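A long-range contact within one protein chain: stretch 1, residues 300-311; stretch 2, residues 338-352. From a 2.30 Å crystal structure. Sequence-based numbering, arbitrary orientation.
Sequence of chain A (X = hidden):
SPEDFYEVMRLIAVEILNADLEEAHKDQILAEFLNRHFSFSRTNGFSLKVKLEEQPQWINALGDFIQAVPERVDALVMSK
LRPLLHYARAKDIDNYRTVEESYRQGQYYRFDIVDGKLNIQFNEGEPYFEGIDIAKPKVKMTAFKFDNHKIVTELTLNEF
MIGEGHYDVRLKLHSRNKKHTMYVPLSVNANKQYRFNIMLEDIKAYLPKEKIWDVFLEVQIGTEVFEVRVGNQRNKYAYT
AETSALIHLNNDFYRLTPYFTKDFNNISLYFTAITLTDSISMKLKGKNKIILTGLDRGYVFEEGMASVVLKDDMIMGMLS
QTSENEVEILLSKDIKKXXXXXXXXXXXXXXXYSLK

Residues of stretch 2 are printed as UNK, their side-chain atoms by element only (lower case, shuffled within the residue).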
# COMPACT_ATOMS: atom_id res chain seq x y z
N VAL A 300 -13.86 -22.82 11.90
CA VAL A 300 -12.54 -22.52 12.43
C VAL A 300 -12.60 -21.17 13.14
O VAL A 300 -13.09 -20.18 12.57
CB VAL A 300 -11.47 -22.51 11.32
CG1 VAL A 300 -11.03 -23.93 11.01
CG2 VAL A 300 -11.99 -21.82 10.07
N PHE A 301 -12.11 -21.14 14.37
CA PHE A 301 -12.05 -19.92 15.17
C PHE A 301 -10.60 -19.62 15.51
O PHE A 301 -9.76 -20.53 15.59
CB PHE A 301 -12.88 -20.05 16.46
CG PHE A 301 -14.36 -20.13 16.22
CD1 PHE A 301 -14.96 -21.34 15.89
CD2 PHE A 301 -15.16 -19.00 16.32
CE1 PHE A 301 -16.33 -21.41 15.66
CE2 PHE A 301 -16.52 -19.07 16.09
CZ PHE A 301 -17.11 -20.28 15.76
N GLU A 302 -10.30 -18.34 15.70
CA GLU A 302 -8.96 -17.94 16.10
C GLU A 302 -8.67 -18.44 17.51
O GLU A 302 -9.47 -18.26 18.43
CB GLU A 302 -8.81 -16.42 16.02
CG GLU A 302 -9.98 -15.65 16.61
CD GLU A 302 -9.66 -14.18 16.87
OE1 GLU A 302 -10.58 -13.44 17.26
OE2 GLU A 302 -8.49 -13.77 16.69
N GLU A 303 -7.51 -19.06 17.69
CA GLU A 303 -7.14 -19.56 19.00
C GLU A 303 -6.60 -18.42 19.86
O GLU A 303 -6.07 -17.43 19.35
CB GLU A 303 -6.11 -20.69 18.88
CG GLU A 303 -6.65 -21.93 18.17
CD GLU A 303 -5.72 -23.11 18.28
OE1 GLU A 303 -4.51 -22.96 18.00
OE2 GLU A 303 -6.18 -24.20 18.67
N GLY A 304 -6.74 -18.58 21.17
CA GLY A 304 -6.26 -17.58 22.10
C GLY A 304 -7.31 -17.17 23.11
O GLY A 304 -8.23 -17.93 23.40
N MET A 305 -7.19 -15.95 23.63
CA MET A 305 -8.09 -15.49 24.68
C MET A 305 -9.52 -15.41 24.17
O MET A 305 -9.78 -15.08 23.02
CB MET A 305 -7.64 -14.12 25.19
CG MET A 305 -6.26 -14.14 25.80
SD MET A 305 -5.63 -12.48 26.12
CE MET A 305 -3.92 -12.85 26.49
N ALA A 306 -10.46 -15.73 25.07
CA ALA A 306 -11.87 -15.68 24.77
C ALA A 306 -12.61 -15.42 26.07
O ALA A 306 -12.03 -15.49 27.16
CB ALA A 306 -12.35 -16.98 24.11
N SER A 307 -13.90 -15.10 25.96
CA SER A 307 -14.70 -14.85 27.14
C SER A 307 -16.16 -15.15 26.82
O SER A 307 -16.59 -15.08 25.66
CB SER A 307 -14.55 -13.40 27.63
OG SER A 307 -15.04 -12.47 26.67
N VAL A 308 -16.91 -15.49 27.87
CA VAL A 308 -18.36 -15.63 27.80
C VAL A 308 -18.97 -14.62 28.76
O VAL A 308 -18.49 -14.44 29.88
CB VAL A 308 -18.82 -17.06 28.14
CG1 VAL A 308 -18.48 -18.01 27.00
CG2 VAL A 308 -18.20 -17.55 29.44
N VAL A 309 -20.02 -13.95 28.31
CA VAL A 309 -20.64 -12.86 29.04
C VAL A 309 -22.04 -13.29 29.43
O VAL A 309 -22.82 -13.74 28.59
CB VAL A 309 -20.68 -11.56 28.21
CG1 VAL A 309 -21.42 -10.47 28.97
CG2 VAL A 309 -19.28 -11.11 27.86
N LEU A 310 -22.34 -13.18 30.72
CA LEU A 310 -23.70 -13.31 31.22
C LEU A 310 -24.25 -11.93 31.54
O LEU A 310 -23.54 -10.92 31.45
CB LEU A 310 -23.74 -14.22 32.46
CG LEU A 310 -23.28 -15.66 32.23
CD1 LEU A 310 -21.82 -15.84 32.62
CD2 LEU A 310 -24.16 -16.66 32.98
N LYS A 311 -25.53 -11.88 31.91
CA LYS A 311 -26.19 -10.59 32.08
C LYS A 311 -25.65 -9.82 33.28
O LYS A 311 -25.76 -8.59 33.31
CB LYS A 311 -27.70 -10.80 32.21
CG LYS A 311 -28.52 -9.52 32.25
CD LYS A 311 -29.21 -9.37 33.59
CE LYS A 311 -30.13 -8.16 33.59
NZ LYS A 311 -29.40 -6.92 33.96
N UNK A 338 -26.92 -24.17 35.27
CA UNK A 338 -28.04 -23.24 35.17
C UNK A 338 -27.62 -21.89 34.58
O UNK A 338 -28.42 -21.25 33.90
n UNK A 338 -27.08 -23.87 41.73
n UNK A 338 -27.02 -21.64 41.20
c UNK A 338 -27.41 -22.87 40.92
n UNK A 338 -28.14 -23.11 39.82
c UNK A 338 -27.87 -22.21 37.52
c UNK A 338 -28.68 -23.06 36.55
c UNK A 338 -28.55 -22.07 38.87
N UNK A 339 -26.38 -21.46 34.82
CA UNK A 339 -25.92 -20.19 34.27
C UNK A 339 -25.37 -20.35 32.85
O UNK A 339 -25.44 -19.41 32.06
c UNK A 339 -24.85 -19.57 35.17
c UNK A 339 -25.40 -19.12 36.50
o UNK A 339 -26.49 -19.58 36.88
o UNK A 339 -24.74 -18.30 37.17
N UNK A 340 -24.83 -21.53 32.53
CA UNK A 340 -24.42 -21.81 31.16
C UNK A 340 -25.57 -21.59 30.18
O UNK A 340 -25.35 -21.15 29.04
c UNK A 340 -22.47 -23.37 29.01
c UNK A 340 -23.65 -23.71 29.66
c UNK A 340 -23.18 -24.58 27.07
c UNK A 340 -22.24 -23.80 27.72
c UNK A 340 -24.58 -24.49 29.00
c UNK A 340 -24.35 -24.92 27.71
c UNK A 340 -23.90 -23.24 31.06
N UNK A 341 -26.80 -21.87 30.60
CA UNK A 341 -27.96 -21.63 29.75
C UNK A 341 -28.26 -20.15 29.55
O UNK A 341 -29.05 -19.81 28.67
n UNK A 341 -30.63 -25.69 33.68
c UNK A 341 -29.67 -25.44 32.56
c UNK A 341 -29.19 -22.33 30.34
c UNK A 341 -28.93 -23.74 30.84
c UNK A 341 -30.07 -24.21 31.73
N UNK A 342 -27.64 -19.27 30.34
CA UNK A 342 -27.89 -17.84 30.28
C UNK A 342 -26.73 -17.05 29.69
O UNK A 342 -26.58 -15.86 29.97
c UNK A 342 -28.23 -17.30 31.67
n UNK A 342 -30.20 -18.54 32.33
c UNK A 342 -29.71 -17.36 31.98
o UNK A 342 -30.41 -16.34 31.90
N UNK A 343 -25.88 -17.70 28.89
CA UNK A 343 -24.83 -16.97 28.19
C UNK A 343 -25.49 -16.04 27.17
O UNK A 343 -26.26 -16.49 26.31
c UNK A 343 -22.51 -18.18 29.64
c UNK A 343 -22.74 -17.13 26.79
c UNK A 343 -23.84 -17.92 27.51
c UNK A 343 -23.22 -18.88 28.53
N UNK A 344 -25.20 -14.75 27.28
CA UNK A 344 -25.75 -13.77 26.36
C UNK A 344 -24.80 -13.49 25.21
O UNK A 344 -25.24 -13.20 24.09
c UNK A 344 -26.10 -12.48 27.13
c UNK A 344 -27.41 -12.66 27.89
c UNK A 344 -26.19 -11.28 26.21
N UNK A 345 -23.49 -13.63 25.43
CA UNK A 345 -22.49 -13.16 24.49
C UNK A 345 -21.27 -14.07 24.54
O UNK A 345 -20.86 -14.51 25.61
c UNK A 345 -22.72 -8.89 24.41
c UNK A 345 -21.36 -9.47 24.03
c UNK A 345 -22.09 -11.72 24.82
c UNK A 345 -21.46 -10.95 23.68
n UNK A 345 -22.64 -7.45 24.79
N UNK A 346 -20.70 -14.33 23.37
CA UNK A 346 -19.48 -15.13 23.24
C UNK A 346 -18.46 -14.33 22.46
O UNK A 346 -18.77 -13.82 21.37
c UNK A 346 -17.86 -17.44 21.22
c UNK A 346 -19.76 -16.47 22.55
c UNK A 346 -19.10 -18.87 22.85
c UNK A 346 -18.60 -17.47 22.55
N UNK A 347 -17.25 -14.21 22.99
CA UNK A 347 -16.20 -13.42 22.38
C UNK A 347 -14.97 -14.27 22.12
O UNK A 347 -14.56 -15.06 22.97
o UNK A 347 -18.02 -11.30 23.31
c UNK A 347 -16.81 -11.09 23.19
c UNK A 347 -15.81 -12.23 23.27
n UNK A 347 -16.32 -9.87 22.99
N UNK A 348 -14.38 -14.10 20.93
CA UNK A 348 -13.04 -14.57 20.65
C UNK A 348 -12.08 -13.40 20.84
O UNK A 348 -12.45 -12.34 21.35
c UNK A 348 -13.95 -16.29 19.08
o UNK A 348 -13.23 -14.14 18.27
c UNK A 348 -12.95 -15.16 19.24
N UNK A 349 -10.82 -13.58 20.41
CA UNK A 349 -9.81 -12.56 20.68
C UNK A 349 -10.12 -11.23 20.01
O UNK A 349 -9.79 -10.17 20.55
c UNK A 349 -8.43 -13.07 20.23
N UNK A 350 -10.75 -11.25 18.84
CA UNK A 350 -11.03 -10.01 18.11
C UNK A 350 -12.49 -9.82 17.72
O UNK A 350 -12.82 -8.76 17.18
c UNK A 350 -10.19 -9.93 16.83
n UNK A 350 -6.59 -9.49 17.41
c UNK A 350 -7.83 -8.93 17.24
c UNK A 350 -6.70 -10.81 17.33
n UNK A 350 -7.97 -11.10 17.12
c UNK A 350 -8.71 -9.94 17.07
N UNK A 351 -13.37 -10.79 17.96
CA UNK A 351 -14.75 -10.71 17.50
C UNK A 351 -15.71 -11.00 18.65
O UNK A 351 -15.36 -11.66 19.63
s UNK A 351 -13.58 -10.22 14.41
c UNK A 351 -13.87 -11.76 15.32
c UNK A 351 -15.00 -11.68 16.34
c UNK A 351 -15.06 -10.11 13.43
N UNK A 352 -16.92 -10.48 18.51
CA UNK A 352 -17.98 -10.71 19.49
C UNK A 352 -19.21 -11.25 18.78
O UNK A 352 -19.52 -10.86 17.65
c UNK A 352 -18.32 -9.43 20.26
c UNK A 352 -18.76 -8.32 19.31
o UNK A 352 -19.37 -9.70 21.20

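Position 338 carries three carbons, a nitrogen, then a carbon bearing two more nitrogens: a guanidinium, so Arg338, out of reach of the first stretch. At 339 two carbons end in two oxygens, the carboxylate of Asp339; its CB lies 3.7 Å from Leu310 CD2, and Asp339 O is 3.2 Å from Leu310 CD2. Position 340 has one carbon and a six-carbon ring, Phe340, pointing away. Position 341 has four carbons in a row ending in nitrogen: Lys341, also pointing away.

Position 342 has two carbons, the second with one oxygen and one nitrogen: Asn342, whose CB sits 4.3 Å from Leu310 CD2. Position 343 has four carbons forked at the first, one arm two carbons long, hence Ile343. It closes a type I turn begun at Phe340, and its CD1 reaches Leu310 CG at 3.7 Å and Val308 CB at 4.1 Å. Position 344 has one carbon carrying two more: Val344, whose backbone N donates to Val309 O at 2.9 Å.

Position 345 is another four-carbon chain ending in nitrogen, Lys345. Its CB packs 3.7 Å from Val309 CB while the end of the chain leads away, so the amine is not buried against its partner. At 346 four carbons fork at the second: Leu346, with CD1 4.3 Å from Val308 CG1 on the other face of the sheet. Position 347 repeats the two-carbon, one-oxygen, one-nitrogen pattern, Asn347; its CB lies 3.5 Å from Ser307 OG, a buried hydroxyl with no partner in the model.

At 348 one carbon carries an oxygen and a carbon, Thr348. Its OG1 donates to Glu302 OE1 at 2.9 Å, and CG2 approaches Phe301 CD2 at 4.1 Å. Position 349 is a lone carbon, Ala349, its CB 3.6 Å from Glu302 OE2. Position 350 has one carbon and a five-membered ring with two nitrogens: His350, whose ND1 donates to Glu302 OE2 at 2.8 Å. Position 351 has two carbons, sulfur and a carbon, unbranched: Met351, whose end leads away. At 352 one carbon carries an oxygen and a carbon: Thr352, beyond contact.

The contact joins three devices. Antiparallel pairing supplies the register: Ser307 N donates to Asn347 O at 3.1 Å and Asn347 N to Ser307 O at 2.9 Å; Val309 N donates to Lys345 O at 2.9 Å and Lys345 N to Val309 O at 3.2 Å. Val308 and Leu310 against Ile343 add an apolar patch. Beyond the strand, Glu302 anchors the loop: OE1 also accepts from His350 N at 2.7 Å, so one carboxylate gathers backbone, hydroxyl and imidazole donors.

Stretch 2, residues 338-352: RDFKNIVKLNTAHMT
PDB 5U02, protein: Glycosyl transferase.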